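PDB 7JID: UDP-L-Rhamnose Synthase from Acanthamoeba polyphaga mimivirus, which probably completes the synthesis of UDP-L-rhamnose as an NADP-dependent oxidoreductase, and binds NADP together with UDP-rhamnose. Local coordinates for residues K5-G10 / V31-R36; I50-V55 / Y100-T105. All blocks are in the same frame, centred on the assembly; numbering follows the deposited sequence.

Contacts 1 and 2 are two seams of one parallel sheet in a Rossmann-type domain, their centres about 10 Å apart. Contact 1 joins strand 5-9 to strand 29-32, which is outermost within the chain; contact 2 joins strand 54-57 to strand 103-109. Between the two seams, strands 5-9 and 54-57 are themselves neighbours, so the four strands run 29-32, 5-9, 54-57, 103-109 across the sheet. Along the chain, both segments of contact 1 precede those of contact 2. Contact 1 reaches the bound NADP through Arg36, whereas contact 2 lies where strands 54-57 and 103-109 begin, with the side chain of Thr105 about 10 Å from the cofactor.

Contact 1: K5-G10 / V31-R36; sequences KWLIFG and VGAQSR. With NAP (NADP nicotinamide-adenine-dinucleotide phosphate), chain D.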
loop_
_atom_site.group_PDB
_atom_site.type_symbol
_atom_site.label_atom_id
_atom_site.label_comp_id
_atom_site.label_asym_id
_atom_site.label_seq_id
_atom_site.Cartn_x
_atom_site.Cartn_y
_atom_site.Cartn_z
ATOM N N LYS A 5 -7.727 28.642 -9.717
ATOM C CA LYS A 5 -6.349 28.320 -9.251
ATOM C C LYS A 5 -6.198 26.800 -9.129
ATOM O O LYS A 5 -6.967 26.202 -8.373
ATOM C CB LYS A 5 -6.067 28.971 -7.895
ATOM C CG LYS A 5 -4.603 28.918 -7.492
ATOM C CD LYS A 5 -4.328 29.429 -6.112
ATOM C CE LYS A 5 -4.298 30.939 -6.047
ATOM N NZ LYS A 5 -3.550 31.379 -4.847
ATOM N N TRP A 6 -5.239 26.235 -9.863
ATOM C CA TRP A 6 -5.026 24.770 -9.981
ATOM C C TRP A 6 -3.657 24.426 -9.404
ATOM O O TRP A 6 -2.620 24.916 -9.958
ATOM C CB TRP A 6 -5.114 24.330 -11.437
ATOM C CG TRP A 6 -6.405 24.608 -12.146
ATOM C CD1 TRP A 6 -6.894 25.835 -12.497
ATOM C CD2 TRP A 6 -7.336 23.647 -12.670
ATOM N NE1 TRP A 6 -8.091 25.710 -13.141
ATOM C CE2 TRP A 6 -8.370 24.367 -13.312
ATOM C CE3 TRP A 6 -7.398 22.245 -12.693
ATOM C CZ2 TRP A 6 -9.451 23.743 -13.936
ATOM C CZ3 TRP A 6 -8.490 21.636 -13.267
ATOM C CH2 TRP A 6 -9.478 22.365 -13.928
ATOM N N LEU A 7 -3.642 23.658 -8.320
ATOM C CA LEU A 7 -2.383 23.182 -7.720
ATOM C C LEU A 7 -2.055 21.812 -8.335
ATOM O O LEU A 7 -2.884 20.920 -8.166
ATOM C CB LEU A 7 -2.550 23.082 -6.206
ATOM C CG LEU A 7 -1.341 22.528 -5.461
ATOM C CD1 LEU A 7 -0.123 23.410 -5.683
ATOM C CD2 LEU A 7 -1.641 22.370 -4.003
ATOM N N ILE A 8 -0.908 21.714 -8.979
ATOM C CA ILE A 8 -0.530 20.500 -9.763
ATOM C C ILE A 8 0.663 19.828 -9.087
ATOM O O ILE A 8 1.771 20.391 -9.099
ATOM C CB ILE A 8 -0.237 20.848 -11.235
ATOM C CG1 ILE A 8 -1.346 21.687 -11.896
ATOM C CG2 ILE A 8 0.059 19.565 -12.022
ATOM C CD1 ILE A 8 -2.729 21.088 -11.797
ATOM N N PHE A 9 0.448 18.596 -8.662
ATOM C CA PHE A 9 1.507 17.670 -8.211
ATOM C C PHE A 9 1.972 16.859 -9.421
ATOM O O PHE A 9 1.105 16.408 -10.183
ATOM C CB PHE A 9 0.960 16.735 -7.139
ATOM C CG PHE A 9 0.794 17.412 -5.804
ATOM C CD1 PHE A 9 1.780 17.353 -4.831
ATOM C CD2 PHE A 9 -0.364 18.125 -5.530
ATOM C CE1 PHE A 9 1.623 18.018 -3.627
ATOM C CE2 PHE A 9 -0.526 18.778 -4.320
ATOM C CZ PHE A 9 0.467 18.712 -3.361
ATOM N N GLY A 10 3.276 16.758 -9.637
ATOM C CA GLY A 10 3.829 16.131 -10.848
ATOM C C GLY A 10 3.866 17.097 -12.022
ATOM O O GLY A 10 3.902 16.661 -13.198
ATOM N N VAL A 31 -0.396 26.472 -10.325
ATOM C CA VAL A 31 0.649 26.483 -9.260
ATOM C C VAL A 31 1.273 25.086 -9.236
ATOM O O VAL A 31 0.524 24.132 -8.967
ATOM C CB VAL A 31 0.056 26.859 -7.889
ATOM C CG1 VAL A 31 1.114 26.948 -6.794
ATOM C CG2 VAL A 31 -0.758 28.138 -7.930
ATOM N N GLY A 32 2.547 24.971 -9.601
ATOM C CA GLY A 32 3.299 23.716 -9.407
ATOM C C GLY A 32 3.518 23.475 -7.926
ATOM O O GLY A 32 4.100 24.343 -7.276
ATOM N N ALA A 33 3.063 22.349 -7.381
ATOM C CA ALA A 33 3.235 22.011 -5.953
ATOM C C ALA A 33 4.725 21.918 -5.630
ATOM O O ALA A 33 5.502 21.265 -6.355
ATOM C CB ALA A 33 2.507 20.730 -5.603
ATOM N N GLN A 34 5.126 22.569 -4.540
ATOM C CA GLN A 34 6.501 22.442 -4.000
ATOM C C GLN A 34 6.599 21.257 -3.034
ATOM O O GLN A 34 7.736 20.775 -2.835
ATOM C CB GLN A 34 6.914 23.748 -3.327
ATOM C CG GLN A 34 6.954 24.895 -4.328
ATOM C CD GLN A 34 7.838 24.583 -5.507
ATOM O OE1 GLN A 34 7.377 24.452 -6.650
ATOM N NE2 GLN A 34 9.123 24.424 -5.238
ATOM N N SER A 35 5.494 20.788 -2.455
ATOM C CA SER A 35 5.535 19.697 -1.445
ATOM C C SER A 35 5.591 18.336 -2.155
ATOM O O SER A 35 5.067 18.237 -3.271
ATOM C CB SER A 35 4.393 19.782 -0.466
ATOM O OG SER A 35 3.149 19.562 -1.095
ATOM N N ARG A 36 6.264 17.371 -1.533
ATOM C CA ARG A 36 6.215 15.945 -1.936
ATOM C C ARG A 36 4.898 15.380 -1.413
ATOM O O ARG A 36 4.506 15.673 -0.275
ATOM C CB ARG A 36 7.454 15.202 -1.436
ATOM C CG ARG A 36 8.784 15.788 -1.899
ATOM C CD ARG A 36 8.847 15.900 -3.387
ATOM N NE ARG A 36 8.890 14.575 -4.017
ATOM C CZ ARG A 36 9.216 14.400 -5.288
ATOM N NH1 ARG A 36 9.470 15.443 -6.052
ATOM N NH2 ARG A 36 9.329 13.198 -5.802
HETATM P PA NAP D . 6.747 11.069 -15.163
HETATM O O1A NAP D . 7.216 11.876 -16.351
HETATM O O2A NAP D . 7.731 10.195 -14.449
HETATM O O5B NAP D . 6.131 12.168 -14.204
HETATM C C5B NAP D . 5.876 11.870 -12.831
HETATM C C4B NAP D . 6.066 13.054 -11.896
HETATM O O4B NAP D . 5.639 12.745 -10.576
HETATM C C3B NAP D . 7.545 13.416 -11.853
HETATM O O3B NAP D . 7.548 14.843 -12.092
HETATM C C2B NAP D . 7.930 13.061 -10.423
HETATM O O2B NAP D . 8.794 14.041 -9.932
HETATM C C1B NAP D . 6.618 13.164 -9.646
HETATM N N9A NAP D . 6.496 12.448 -8.391
HETATM C C8A NAP D . 6.630 11.144 -8.196
HETATM N N7A NAP D . 6.402 10.834 -6.918
HETATM C C5A NAP D . 6.127 11.978 -6.278
HETATM C C6A NAP D . 5.842 12.309 -4.936
HETATM N N6A NAP D . 5.803 11.353 -4.038
HETATM N N1A NAP D . 5.636 13.643 -4.659
HETATM C C2A NAP D . 5.676 14.559 -5.637
HETATM N N3A NAP D . 5.953 14.340 -6.932
HETATM C C4A NAP D . 6.165 13.038 -7.263
HETATM O O3 NAP D . 5.492 10.099 -15.439
HETATM P PN NAP D . 4.160 10.437 -16.305
HETATM O O1N NAP D . 4.220 9.326 -17.340
HETATM O O2N NAP D . 3.905 11.859 -16.582
HETATM O O5D NAP D . 3.060 9.896 -15.303
HETATM C C5D NAP D . 2.272 10.579 -14.337
HETATM C C4D NAP D . 1.720 9.515 -13.342
HETATM O O4D NAP D . 0.330 9.569 -13.393
HETATM C C3D NAP D . 2.117 8.136 -13.826
HETATM O O3D NAP D . 1.847 7.081 -12.828
HETATM C C2D NAP D . 1.225 8.228 -15.086
HETATM O O2D NAP D . 0.916 7.030 -15.814
HETATM C C1D NAP D . -0.050 8.831 -14.560
HETATM P P2B NAP D . 10.244 13.668 -9.406
HETATM O O1X NAP D . 11.133 13.458 -10.554
HETATM O O2X NAP D . 10.534 15.024 -8.734
HETATM O O3X NAP D . 10.263 12.484 -8.432
#
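Leu7 and Ile8 pair in parallel with Val31 and Gly32, the register of the first beta-alpha-beta unit of a Rossmann-type fold, with helix 14-25 making the connection. Three backbone bonds close the seam: Val31 N to Trp6 O, Ile8 N to Val31 O and Ala33 N to Ile8 O. The first is short and straight (2.7 Å from Val31 N to Trp6 O). In the last, the donor stands above the carbonyl plane of Ile8, at the point where the second segment leaves the strand. Val31 O, already the acceptor for Ile8 N, also receives a CA-H...O contact from Leu7 CA.

The side chains of Leu7 and Val31 share one face of the sheet. With CG of Leu7 anti to its backbone N (chi1 177°), the leucine sends CD1 across to the neighbouring segment, where it lies 3.9 Å from Val31 CG1 and 3.8 Å from Ala33 CB. Helix 40-50 covers this face, Ile47 packing on Leu7. The phenyl ring of Phe9 receives Ala33 as a CH-pi contact: the methyl CB sits almost over the centre, 3.4 Å from the centroid of the Phe9 ring. Ser35 OG approaches the same ring near its plane, 3.3 Å from Phe9 CE1, while hydrogen-bonding to Glu46 of helix 40-50.

Beyond the strand end, Gly10 comes close to the adenosine ribose of NADP, its CA 3.8 Å from O4B of the cofactor. The side chain of Arg36, bent at chi2 and chi3, lays one face of its guanidinium over the adenine. The group also grips the 2'-phosphate in a two-pronged way, consistent with recognition of NADP by this phosphate: Arg36 NH1 bonds to O2X of NADP, and Arg36 NH2 to O3X at 2.9 Å.

Contact 2: I50-V55 / Y100-T105; sequences IKPDRV and YNIHLT
Val55, Ile102 and His103 carry most of the buried surface where two parallel strands of the Rossmann-type sheet begin. Val55 is held through its backbone on both sides of Leu104: its N bonds to His103 O at 3.0 Å, and its O accepts from Thr105 N. Its two methyls divide the apolar work. CG1 of Val55 meets Leu104 CD1 at 3.7 Å, and CG2 of Val55 meets Ile102 CG2 at 3.9 Å; Cys97 of helix 79-99 touches both Val55 and Leu104. Ile102 reaches on toward Pro52, the two side chains crossing at about a right angle, with Ile102 CD1 3.5 Å from Pro52 O. Just before the strands pair, Asp53 O and His103 N are not directly bonded; a water donates to the first and accepts from the second.

His103 CB lies against Arg54 CD, the two side chains crossing obliquely. A second water in the plane of the imidazole bonds to His103 ND1, Thr105 OG1 and Val55 O, while NE2 of His103 pairs with Thr210 O. Both imidazole nitrogens thus have partners, and the nearby Arg54 guanidinium, bonded to Asp53 O, Ala206 O and Arg207 O, would probably disfavour a positive charge on the ring.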
loop_
_atom_site.group_PDB
_atom_site.type_symbol
_atom_site.label_atom_id
_atom_site.label_comp_id
_atom_site.label_asym_id
_atom_site.label_seq_id
_atom_site.Cartn_x
_atom_site.Cartn_y
_atom_site.Cartn_z
ATOM N N ILE A 50 -2.006 27.942 -0.215
ATOM C CA ILE A 50 -2.303 28.267 -1.642
ATOM C C ILE A 50 -3.817 28.453 -1.840
ATOM O O ILE A 50 -4.170 29.259 -2.709
ATOM C CB ILE A 50 -1.721 27.199 -2.590
ATOM C CG1 ILE A 50 -0.189 27.180 -2.564
ATOM C CG2 ILE A 50 -2.257 27.381 -4.009
ATOM C CD1 ILE A 50 0.479 28.510 -2.879
ATOM N N LYS A 51 -4.662 27.679 -1.156
ATOM C CA LYS A 51 -6.143 27.695 -1.255
ATOM C C LYS A 51 -6.537 27.482 -2.712
ATOM O O LYS A 51 -7.241 28.280 -3.323
ATOM C CB LYS A 51 -6.673 29.020 -0.689
ATOM C CG LYS A 51 -6.162 29.288 0.722
ATOM C CD LYS A 51 -6.602 30.584 1.357
ATOM C CE LYS A 51 -5.991 30.762 2.733
ATOM N NZ LYS A 51 -6.709 29.963 3.754
ATOM N N PRO A 52 -6.090 26.388 -3.353
ATOM C CA PRO A 52 -6.420 26.174 -4.756
ATOM C C PRO A 52 -7.902 25.818 -4.874
ATOM O O PRO A 52 -8.471 25.314 -3.934
ATOM C CB PRO A 52 -5.578 24.950 -5.144
ATOM C CG PRO A 52 -5.450 24.201 -3.827
ATOM C CD PRO A 52 -5.318 25.281 -2.761
ATOM N N ASP A 53 -8.475 26.051 -6.064
ATOM C CA ASP A 53 -9.850 25.640 -6.422
ATOM C C ASP A 53 -9.863 24.175 -6.869
ATOM O O ASP A 53 -10.873 23.511 -6.682
ATOM C CB ASP A 53 -10.403 26.534 -7.537
ATOM C CG ASP A 53 -10.447 28.001 -7.121
ATOM O OD1 ASP A 53 -11.209 28.274 -6.204
ATOM O OD2 ASP A 53 -9.655 28.793 -7.654
ATOM N N ARG A 54 -8.731 23.725 -7.390
ATOM C CA ARG A 54 -8.599 22.345 -7.911
ATOM C C ARG A 54 -7.203 21.866 -7.565
ATOM O O ARG A 54 -6.234 22.650 -7.721
ATOM C CB ARG A 54 -8.793 22.302 -9.428
ATOM C CG ARG A 54 -10.156 22.721 -9.966
ATOM C CD ARG A 54 -11.323 21.902 -9.430
ATOM N NE ARG A 54 -12.536 22.348 -10.114
ATOM C CZ ARG A 54 -13.308 23.361 -9.684
ATOM N NH1 ARG A 54 -12.985 24.000 -8.571
ATOM N NH2 ARG A 54 -14.353 23.752 -10.399
ATOM N N VAL A 55 -7.082 20.584 -7.240
ATOM C CA VAL A 55 -5.767 19.903 -7.132
ATOM C C VAL A 55 -5.744 18.760 -8.155
ATOM O O VAL A 55 -6.761 18.085 -8.324
ATOM C CB VAL A 55 -5.535 19.414 -5.694
ATOM C CG1 VAL A 55 -4.228 18.655 -5.560
ATOM C CG2 VAL A 55 -5.565 20.595 -4.719
ATOM N N TYR A 100 -10.183 19.638 3.155
ATOM C CA TYR A 100 -10.320 21.048 2.699
ATOM C C TYR A 100 -11.488 21.198 1.691
ATOM O O TYR A 100 -11.700 22.335 1.207
ATOM C CB TYR A 100 -8.963 21.578 2.224
ATOM C CG TYR A 100 -8.026 21.862 3.363
ATOM C CD1 TYR A 100 -7.996 23.109 3.965
ATOM C CD2 TYR A 100 -7.241 20.862 3.911
ATOM C CE1 TYR A 100 -7.178 23.369 5.058
ATOM C CE2 TYR A 100 -6.430 21.100 5.013
ATOM C CZ TYR A 100 -6.400 22.360 5.587
ATOM O OH TYR A 100 -5.604 22.585 6.671
ATOM N N ASN A 101 -12.207 20.126 1.357
ATOM C CA ASN A 101 -13.344 20.188 0.390
ATOM C C ASN A 101 -12.842 20.744 -0.941
ATOM O O ASN A 101 -13.545 21.580 -1.565
ATOM C CB ASN A 101 -14.496 21.063 0.914
ATOM C CG ASN A 101 -15.209 20.459 2.105
ATOM O OD1 ASN A 101 -15.233 21.047 3.188
ATOM N ND2 ASN A 101 -15.803 19.291 1.916
ATOM N N ILE A 102 -11.648 20.327 -1.380
ATOM C CA ILE A 102 -11.071 20.775 -2.672
ATOM C C ILE A 102 -11.057 19.563 -3.616
ATOM O O ILE A 102 -10.552 18.507 -3.226
ATOM C CB ILE A 102 -9.671 21.398 -2.566
ATOM C CG1 ILE A 102 -9.635 22.604 -1.612
ATOM C CG2 ILE A 102 -9.226 21.794 -3.952
ATOM C CD1 ILE A 102 -8.255 23.050 -1.283
ATOM N N HIS A 103 -11.668 19.713 -4.777
ATOM C CA HIS A 103 -11.749 18.603 -5.758
ATOM C C HIS A 103 -10.333 18.153 -6.135
ATOM O O HIS A 103 -9.495 19.000 -6.465
ATOM C CB HIS A 103 -12.546 19.062 -6.971
ATOM C CG HIS A 103 -12.653 18.026 -8.028
ATOM N ND1 HIS A 103 -11.636 17.784 -8.926
ATOM C CD2 HIS A 103 -13.641 17.160 -8.291
ATOM C CE1 HIS A 103 -11.999 16.772 -9.699
ATOM N NE2 HIS A 103 -13.232 16.377 -9.348
ATOM N N LEU A 104 -10.103 16.837 -6.144
ATOM C CA LEU A 104 -8.819 16.218 -6.549
ATOM C C LEU A 104 -9.070 15.367 -7.787
ATOM O O LEU A 104 -9.973 14.539 -7.747
ATOM C CB LEU A 104 -8.281 15.355 -5.421
ATOM C CG LEU A 104 -7.033 14.515 -5.736
ATOM C CD1 LEU A 104 -5.857 15.412 -6.066
ATOM C CD2 LEU A 104 -6.720 13.648 -4.546
ATOM N N THR A 105 -8.242 15.569 -8.799
ATOM C CA THR A 105 -8.096 14.630 -9.932
ATOM C C THR A 105 -6.839 13.801 -9.675
ATOM O O THR A 105 -5.762 14.366 -9.655
ATOM C CB THR A 105 -8.046 15.343 -11.288
ATOM O OG1 THR A 105 -9.188 16.207 -11.410
ATOM C CG2 THR A 105 -8.030 14.338 -12.415
HETATM O O HOH W 1 -12.886 22.287 -5.327
HETATM O O HOH W 2 -9.111 18.566 -9.966
#